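Local atomic coordinates of Serine/threonine-protein phosphatase 2A regulatory subunit B'' subunit alpha (Homo sapiens, PDB entry 4I5J), a protein that serves as a calcium-binding, EF-hand-containing B'' regulatory subunit of protein phosphatase 2A and might modulate the substrate selectivity, activity and localization of the catalytic enzyme. Residues 54-59 / 113-118; 102-105 / 110-113. All blocks are in the same frame, centred on the assembly; numbering follows the deposited sequence.

In the fold
Both contacts use helix 112-125 of this EF-hand-containing part of the B'' subunit, and both lie away from the calcium site. Contact 2 is at the start of that helix, where the preceding loop folds back on it; contact 1 lies in its first turns, which cross the start of helix 54-72. Their centres are about 11 Å apart, and they meet where F56 packs on Y112. Each is partly buried. Contact 1 is aromatic and apolar, with F115 buried and Y116 at the exposed margin. Contact 2 joins two kinds of chemistry: I103 and F110 are buried, while N104 and E113 make a polar, water-linked cluster nearer the surface.

Contact 1: 54-59 / 113-118; sequences PEFHSR and EHFYVI
The rings of F56 and F115 meet at their edges, F56 CD2 lying 3.7 Å from F115 CZ and near the plane of each ring, while the two side chains cross at about a right angle. Y116 also presents an edge to F56: F56 CE2 lies in the plane of the tyrosine ring, 3.9 Å from Y116 CE1, but on the F56 side the approach is oblique. Adjacent atoms of the F56 ring, CD2 and CE2, thus meet two consecutive residues of the other helix. Y116 reaches it because its CG is anti to the backbone N (chi1 -171°), which carries the ring across to F56. The third participant, R59, contributes the base of its side chain. Its CB sits 3.6 Å from F115 CE1, and its carbonyl carbon C is 3.5 Å from the same atom in an oblique approach. Beyond CG the chain bends (chi2 -60°) and takes the guanidinium group away from F115. Cutting the F115 ring back to an alanine here is likely to open a gap between the helices, R59 CB and the CD2 side of F56 losing their aromatic partner. The segment axes come no closer than 11.4 Å and cross at 104°, so large aromatic side chains span the interval. This is a nearly perpendicular helix crossing between the starts of helices 54-72 and 112-125. Y112 meets F115 edge-to-face and Y119 meets F56, extending the aromatic cluster along helix 112-125, while Y173 of helix 173-184 packs on both R59 and F115.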
ATOM      1  N   PRO A  54      -8.550 -24.296   5.484  1.00 44.25           N
ATOM      2  CA  PRO A  54      -7.522 -23.719   6.360  1.00 42.29           C
ATOM      3  C   PRO A  54      -6.548 -22.773   5.662  1.00 44.03           C
ATOM      4  O   PRO A  54      -6.173 -21.766   6.265  1.00 44.00           O
ATOM      5  CB  PRO A  54      -6.791 -24.943   6.935  1.00 43.36           C
ATOM      6  CG  PRO A  54      -7.244 -26.125   6.108  1.00 42.28           C
ATOM      7  CD  PRO A  54      -8.559 -25.771   5.495  1.00 41.34           C
ATOM      8  N   GLU A  55      -6.127 -23.079   4.439  1.00 38.23           N
ATOM      9  CA  GLU A  55      -5.218 -22.177   3.725  1.00 36.77           C
ATOM     10  C   GLU A  55      -5.875 -20.817   3.498  1.00 41.36           C
ATOM     11  O   GLU A  55      -5.227 -19.781   3.599  1.00 36.29           O
ATOM     12  CB  GLU A  55      -4.792 -22.788   2.392  1.00 44.49           C
ATOM     13  CG  GLU A  55      -3.713 -22.021   1.633  1.00 64.00           C
ATOM     14  CD  GLU A  55      -2.923 -22.930   0.683  1.00 75.68           C
ATOM     15  OE1 GLU A  55      -2.708 -24.120   1.028  1.00 72.48           O
ATOM     16  OE2 GLU A  55      -2.524 -22.458  -0.409  1.00 81.16           O
ATOM     17  N   PHE A  56      -7.167 -20.819   3.191  1.00 34.53           N
ATOM     18  CA  PHE A  56      -7.877 -19.570   2.955  1.00 30.57           C
ATOM     19  C   PHE A  56      -8.295 -18.867   4.234  1.00 37.60           C
ATOM     20  O   PHE A  56      -8.355 -17.643   4.289  1.00 36.95           O
ATOM     21  CB  PHE A  56      -9.043 -19.825   1.998  1.00 33.65           C
ATOM     22  CG  PHE A  56      -8.582 -19.929   0.580  1.00 38.08           C
ATOM     23  CD1 PHE A  56      -8.195 -21.142   0.053  1.00 34.29           C
ATOM     24  CD2 PHE A  56      -8.416 -18.781  -0.187  1.00 35.77           C
ATOM     25  CE1 PHE A  56      -7.704 -21.224  -1.243  1.00 42.42           C
ATOM     26  CE2 PHE A  56      -7.936 -18.857  -1.483  1.00 33.84           C
ATOM     27  CZ  PHE A  56      -7.577 -20.079  -2.010  1.00 38.81           C
ATOM     28  N   HIS A  57      -8.555 -19.648   5.273  1.00 35.68           N
ATOM     29  CA  HIS A  57      -8.727 -19.121   6.622  1.00 37.31           C
ATOM     30  C   HIS A  57      -7.542 -18.242   7.029  1.00 40.37           C
ATOM     31  O   HIS A  57      -7.727 -17.117   7.514  1.00 33.03           O
ATOM     32  CB  HIS A  57      -8.847 -20.297   7.595  1.00 41.75           C
ATOM     33  CG  HIS A  57      -9.352 -19.920   8.952  1.00 48.43           C
ATOM     34  ND1 HIS A  57      -8.522 -19.491   9.961  1.00 47.25           N
ATOM     35  CD2 HIS A  57     -10.602 -19.919   9.466  1.00 52.62           C
ATOM     36  CE1 HIS A  57      -9.238 -19.235  11.040  1.00 47.50           C
ATOM     37  NE2 HIS A  57     -10.505 -19.486  10.767  1.00 49.99           N
ATOM     38  N   SER A  58      -6.325 -18.752   6.830  1.00 38.26           N
ATOM     39  CA  SER A  58      -5.114 -18.041   7.246  1.00 42.70           C
ATOM     40  C   SER A  58      -4.823 -16.835   6.392  1.00 38.02           C
ATOM     41  O   SER A  58      -4.520 -15.767   6.922  1.00 36.94           O
ATOM     42  CB  SER A  58      -3.895 -18.958   7.215  1.00 40.89           C
ATOM     43  OG  SER A  58      -4.046 -19.949   8.198  1.00 59.18           O
ATOM     44  N   ARG A  59      -4.880 -17.026   5.075  1.00 30.11           N
ATOM     45  CA  ARG A  59      -4.679 -15.945   4.126  1.00 37.06           C
ATOM     46  C   ARG A  59      -5.665 -14.789   4.306  1.00 36.48           C
ATOM     47  O   ARG A  59      -5.292 -13.630   4.137  1.00 37.68           O
ATOM     48  CB  ARG A  59      -4.771 -16.478   2.693  1.00 38.88           C
ATOM     49  CG  ARG A  59      -3.597 -17.336   2.291  1.00 49.52           C
ATOM     50  CD  ARG A  59      -2.304 -16.561   2.370  1.00 52.10           C
ATOM     51  NE  ARG A  59      -1.207 -17.310   1.769  1.00 56.29           N
ATOM     52  CZ  ARG A  59       0.073 -17.136   2.085  1.00 69.02           C
ATOM     53  NH1 ARG A  59       0.423 -16.248   3.011  1.00 68.14           N
ATOM     54  NH2 ARG A  59       1.007 -17.863   1.481  1.00 78.68           N
ATOM     55  N   GLU A 113     -14.532 -10.879  -0.901  1.00 32.59           N
ATOM     56  CA  GLU A 113     -14.327 -10.683  -2.336  1.00 34.72           C
ATOM     57  C   GLU A 113     -13.031  -9.926  -2.616  1.00 36.89           C
ATOM     58  O   GLU A 113     -12.302 -10.237  -3.565  1.00 40.20           O
ATOM     59  CB  GLU A 113     -15.483  -9.872  -2.938  1.00 38.49           C
ATOM     60  CG  GLU A 113     -16.755 -10.659  -3.234  1.00 62.20           C
ATOM     61  CD  GLU A 113     -17.961  -9.765  -3.541  1.00 83.26           C
ATOM     62  OE1 GLU A 113     -17.846  -8.523  -3.427  1.00 91.97           O
ATOM     63  OE2 GLU A 113     -19.030 -10.308  -3.892  1.00 91.34           O
ATOM     64  N   HIS A 114     -12.758  -8.906  -1.812  1.00 29.13           N
ATOM     65  CA  HIS A 114     -11.565  -8.108  -2.033  1.00 32.19           C
ATOM     66  C   HIS A 114     -10.372  -8.982  -1.742  1.00 26.65           C
ATOM     67  O   HIS A 114      -9.388  -8.962  -2.470  1.00 32.09           O
ATOM     68  CB  HIS A 114     -11.523  -6.885  -1.110  1.00 34.91           C
ATOM     69  CG  HIS A 114     -12.411  -5.759  -1.545  1.00 45.32           C
ATOM     70  ND1 HIS A 114     -12.648  -4.653  -0.753  1.00 49.34           N
ATOM     71  CD2 HIS A 114     -13.116  -5.565  -2.683  1.00 48.58           C
ATOM     72  CE1 HIS A 114     -13.463  -3.828  -1.385  1.00 46.55           C
ATOM     73  NE2 HIS A 114     -13.763  -4.357  -2.559  1.00 48.59           N
ATOM     74  N   PHE A 115     -10.450  -9.742  -0.652  1.00 26.93           N
ATOM     75  CA  PHE A 115      -9.349 -10.625  -0.306  1.00 29.42           C
ATOM     76  C   PHE A 115      -9.065 -11.609  -1.435  1.00 31.16           C
ATOM     77  O   PHE A 115      -7.908 -11.857  -1.769  1.00 37.39           O
ATOM     78  CB  PHE A 115      -9.628 -11.405   0.981  1.00 31.71           C
ATOM     79  CG  PHE A 115      -8.995 -12.768   0.995  1.00 32.24           C
ATOM     80  CD1 PHE A 115      -7.634 -12.914   1.166  1.00 32.14           C
ATOM     81  CD2 PHE A 115      -9.769 -13.912   0.824  1.00 32.37           C
ATOM     82  CE1 PHE A 115      -7.042 -14.170   1.161  1.00 34.11           C
ATOM     83  CE2 PHE A 115      -9.183 -15.179   0.830  1.00 31.24           C
ATOM     84  CZ  PHE A 115      -7.829 -15.311   0.984  1.00 35.37           C
ATOM     85  N   TYR A 116     -10.110 -12.169  -2.036  1.00 33.19           N
ATOM     86  CA  TYR A 116      -9.874 -13.221  -3.017  1.00 32.17           C
ATOM     87  C   TYR A 116      -9.263 -12.643  -4.291  1.00 32.46           C
ATOM     88  O   TYR A 116      -8.414 -13.272  -4.920  1.00 33.11           O
ATOM     89  CB  TYR A 116     -11.154 -14.016  -3.300  1.00 32.34           C
ATOM     90  CG  TYR A 116     -10.930 -15.252  -4.144  1.00 30.67           C
ATOM     91  CD1 TYR A 116     -10.056 -16.260  -3.733  1.00 27.81           C
ATOM     92  CD2 TYR A 116     -11.610 -15.424  -5.342  1.00 31.86           C
ATOM     93  CE1 TYR A 116      -9.870 -17.430  -4.528  1.00 34.07           C
ATOM     94  CE2 TYR A 116     -11.426 -16.558  -6.131  1.00 33.61           C
ATOM     95  CZ  TYR A 116     -10.556 -17.555  -5.720  1.00 34.12           C
ATOM     96  OH  TYR A 116     -10.393 -18.664  -6.516  1.00 38.70           O
ATOM     97  N   VAL A 117      -9.677 -11.432  -4.658  1.00 38.11           N
ATOM     98  CA  VAL A 117      -9.048 -10.729  -5.775  1.00 35.75           C
ATOM     99  C   VAL A 117      -7.548 -10.620  -5.524  1.00 31.97           C
ATOM    100  O   VAL A 117      -6.732 -10.974  -6.396  1.00 32.46           O
ATOM    101  CB  VAL A 117      -9.670  -9.323  -5.991  1.00 41.00           C
ATOM    102  CG1 VAL A 117      -8.813  -8.484  -6.939  1.00 40.19           C
ATOM    103  CG2 VAL A 117     -11.089  -9.453  -6.522  1.00 34.95           C
ATOM    104  N   ILE A 118      -7.187 -10.160  -4.326  1.00 30.00           N
ATOM    105  CA  ILE A 118      -5.771 -10.027  -3.945  1.00 28.83           C
ATOM    106  C   ILE A 118      -5.054 -11.386  -3.972  1.00 40.42           C
ATOM    107  O   ILE A 118      -3.944 -11.495  -4.486  1.00 39.09           O
ATOM    108  CB  ILE A 118      -5.627  -9.394  -2.546  1.00 29.80           C
ATOM    109  CG1 ILE A 118      -6.241  -8.003  -2.529  1.00 34.34           C
ATOM    110  CG2 ILE A 118      -4.157  -9.277  -2.132  1.00 27.84           C
ATOM    111  CD1 ILE A 118      -6.216  -7.357  -1.158  1.00 28.69           C
TER

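Contact 2: 102-105 / 110-113; sequences DINQ and FSYE
N104 lies across E113, its amide stacked on the glutamate carboxylate with the two planes only 14° apart. Starting at the base, N104 CB is 3.4 Å from E113 OE1. Next, N104 CG, set opposite the carbonyl carbon and beside the backbone N (chi1 -62°), which directs the amide to the helix start, rests 3.3 Å from E113 CG, where the two chains cross at about a right angle. At the tip, N104 OD1 accepts a nearly straight bond from E113 N at 2.9 Å (162°), the donor standing above the carbonyl plane, and a weak one from Y112 N at 3.0 Å. The other branch, ND2, lies over the E113 chain; E113 OE2 is near it, but the angle is too poor for a hydrogen bond. N104 OD1 thereby engages the first two backbone N-H groups of the helix, and S111 at the N-cap position takes the third with OG, bonded to H114 N. D102 forms an Asx turn, its OD1 accepting from N104 N at 3.1 Å, and this ties down the backbone of the asparagine. A water donates to both N104 O and E113 OE1, bridging the two sides. Beside this polar cluster, I103 CD1 packs 3.9 Å from F110 CB. The loop is thus fastened to the start of helix 112-125, with I103 and F110 resting on L97 of helix 90-97, and Y60 of helix 54-72 touching I103 and hydrogen-bonding through OH to F110 O.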
ATOM      1  N   ASP A 102     -23.934  -9.792   4.767  1.00 49.13           N
ATOM      2  CA  ASP A 102     -23.079  -9.989   3.607  1.00 44.37           C
ATOM      3  C   ASP A 102     -21.710  -9.361   3.853  1.00 44.89           C
ATOM      4  O   ASP A 102     -21.521  -8.157   3.641  1.00 42.46           O
ATOM      5  CB  ASP A 102     -23.703  -9.396   2.349  1.00 48.14           C
ATOM      6  CG  ASP A 102     -22.900  -9.730   1.089  1.00 61.09           C
ATOM      7  OD1 ASP A 102     -21.912 -10.499   1.190  1.00 60.85           O
ATOM      8  OD2 ASP A 102     -23.262  -9.235  -0.006  1.00 64.00           O
ATOM      9  N   ILE A 103     -20.762 -10.183   4.292  1.00 44.98           N
ATOM     10  CA  ILE A 103     -19.389  -9.740   4.510  1.00 42.84           C
ATOM     11  C   ILE A 103     -18.835  -8.867   3.367  1.00 41.17           C
ATOM     12  O   ILE A 103     -18.034  -7.960   3.611  1.00 50.21           O
ATOM     13  CB  ILE A 103     -18.465 -10.935   4.764  1.00 42.33           C
ATOM     14  CG1 ILE A 103     -17.140 -10.457   5.358  1.00 44.84           C
ATOM     15  CG2 ILE A 103     -18.242 -11.731   3.480  1.00 40.46           C
ATOM     16  CD1 ILE A 103     -17.300  -9.615   6.592  1.00 42.09           C
ATOM     17  N   ASN A 104     -19.303  -9.100   2.141  1.00 36.97           N
ATOM     18  CA  ASN A 104     -18.812  -8.368   0.974  1.00 41.32           C
ATOM     19  C   ASN A 104     -19.364  -6.957   0.830  1.00 43.39           C
ATOM     20  O   ASN A 104     -18.934  -6.200  -0.041  1.00 50.61           O
ATOM     21  CB  ASN A 104     -18.987  -9.194  -0.300  1.00 45.71           C
ATOM     22  CG  ASN A 104     -18.198 -10.486  -0.246  1.00 46.04           C
ATOM     23  OD1 ASN A 104     -17.099 -10.519   0.306  1.00 46.16           O
ATOM     24  ND2 ASN A 104     -18.752 -11.556  -0.799  1.00 50.08           N
ATOM     25  N   GLN A 105     -20.285  -6.599   1.716  1.00 43.89           N
ATOM     26  CA  GLN A 105     -20.737  -5.222   1.839  1.00 44.70           C
ATOM     27  C   GLN A 105     -19.841  -4.425   2.777  1.00 47.11           C
ATOM     28  O   GLN A 105     -19.870  -3.199   2.780  1.00 51.41           O
ATOM     29  CB  GLN A 105     -22.173  -5.184   2.352  1.00 53.48           C
ATOM     30  CG  GLN A 105     -23.107  -4.431   1.425  1.00 67.67           C
ATOM     31  CD  GLN A 105     -23.002  -4.913  -0.005  1.00 70.17           C
ATOM     32  OE1 GLN A 105     -22.828  -6.105  -0.254  1.00 71.03           O
ATOM     33  NE2 GLN A 105     -23.094  -3.987  -0.954  1.00 69.68           N
ATOM     34  N   PHE A 110     -12.661  -5.836   5.661  1.00 34.25           N
ATOM     35  CA  PHE A 110     -13.151  -7.204   5.858  1.00 35.83           C
ATOM     36  C   PHE A 110     -13.617  -8.000   4.662  1.00 35.68           C
ATOM     37  O   PHE A 110     -13.768  -9.224   4.769  1.00 34.97           O
ATOM     38  CB  PHE A 110     -14.272  -7.211   6.899  1.00 31.41           C
ATOM     39  CG  PHE A 110     -13.780  -6.935   8.273  1.00 34.61           C
ATOM     40  CD1 PHE A 110     -13.874  -5.666   8.812  1.00 33.80           C
ATOM     41  CD2 PHE A 110     -13.177  -7.937   9.012  1.00 33.93           C
ATOM     42  CE1 PHE A 110     -13.385  -5.405  10.077  1.00 33.15           C
ATOM     43  CE2 PHE A 110     -12.699  -7.685  10.291  1.00 29.52           C
ATOM     44  CZ  PHE A 110     -12.791  -6.422  10.818  1.00 32.01           C
ATOM     45  N   SER A 111     -13.876  -7.318   3.553  1.00 27.49           N
ATOM     46  CA  SER A 111     -14.514  -7.942   2.397  1.00 32.01           C
ATOM     47  C   SER A 111     -13.810  -9.199   1.978  1.00 37.77           C
ATOM     48  O   SER A 111     -12.589  -9.178   1.807  1.00 29.55           O
ATOM     49  CB  SER A 111     -14.488  -6.989   1.219  1.00 32.58           C
ATOM     50  OG  SER A 111     -14.877  -7.645   0.021  1.00 35.86           O
ATOM     51  N   TYR A 112     -14.568 -10.288   1.808  1.00 35.67           N
ATOM     52  CA  TYR A 112     -13.975 -11.539   1.353  1.00 31.26           C
ATOM     53  C   TYR A 112     -13.633 -11.472  -0.120  1.00 31.11           C
ATOM     54  O   TYR A 112     -12.574 -11.957  -0.537  1.00 35.40           O
ATOM     55  CB  TYR A 112     -14.875 -12.769   1.613  1.00 34.06           C
ATOM     56  CG  TYR A 112     -14.099 -14.032   1.335  1.00 31.32           C
ATOM     57  CD1 TYR A 112     -13.263 -14.568   2.298  1.00 29.40           C
ATOM     58  CD2 TYR A 112     -14.139 -14.636   0.079  1.00 27.69           C
ATOM     59  CE1 TYR A 112     -12.515 -15.709   2.043  1.00 33.77           C
ATOM     60  CE2 TYR A 112     -13.403 -15.750  -0.189  1.00 30.24           C
ATOM     61  CZ  TYR A 112     -12.591 -16.291   0.791  1.00 34.11           C
ATOM     62  OH  TYR A 112     -11.863 -17.426   0.511  1.00 41.99           O
ATOM     63  N   GLU A 113     -14.532 -10.879  -0.901  1.00 32.59           N
ATOM     64  CA  GLU A 113     -14.327 -10.683  -2.336  1.00 34.72           C
ATOM     65  C   GLU A 113     -13.031  -9.926  -2.616  1.00 36.89           C
ATOM     66  O   GLU A 113     -12.302 -10.237  -3.565  1.00 40.20           O
ATOM     67  CB  GLU A 113     -15.483  -9.872  -2.938  1.00 38.49           C
ATOM     68  CG  GLU A 113     -16.755 -10.659  -3.234  1.00 62.20           C
ATOM     69  CD  GLU A 113     -17.961  -9.765  -3.541  1.00 83.26           C
ATOM     70  OE1 GLU A 113     -17.846  -8.523  -3.427  1.00 91.97           O
ATOM     71  OE2 GLU A 113     -19.030 -10.308  -3.892  1.00 91.34           O
TER
HETATM   72  O   HOH W   1     -16.538  -6.678  -1.532  1.00 46.03           O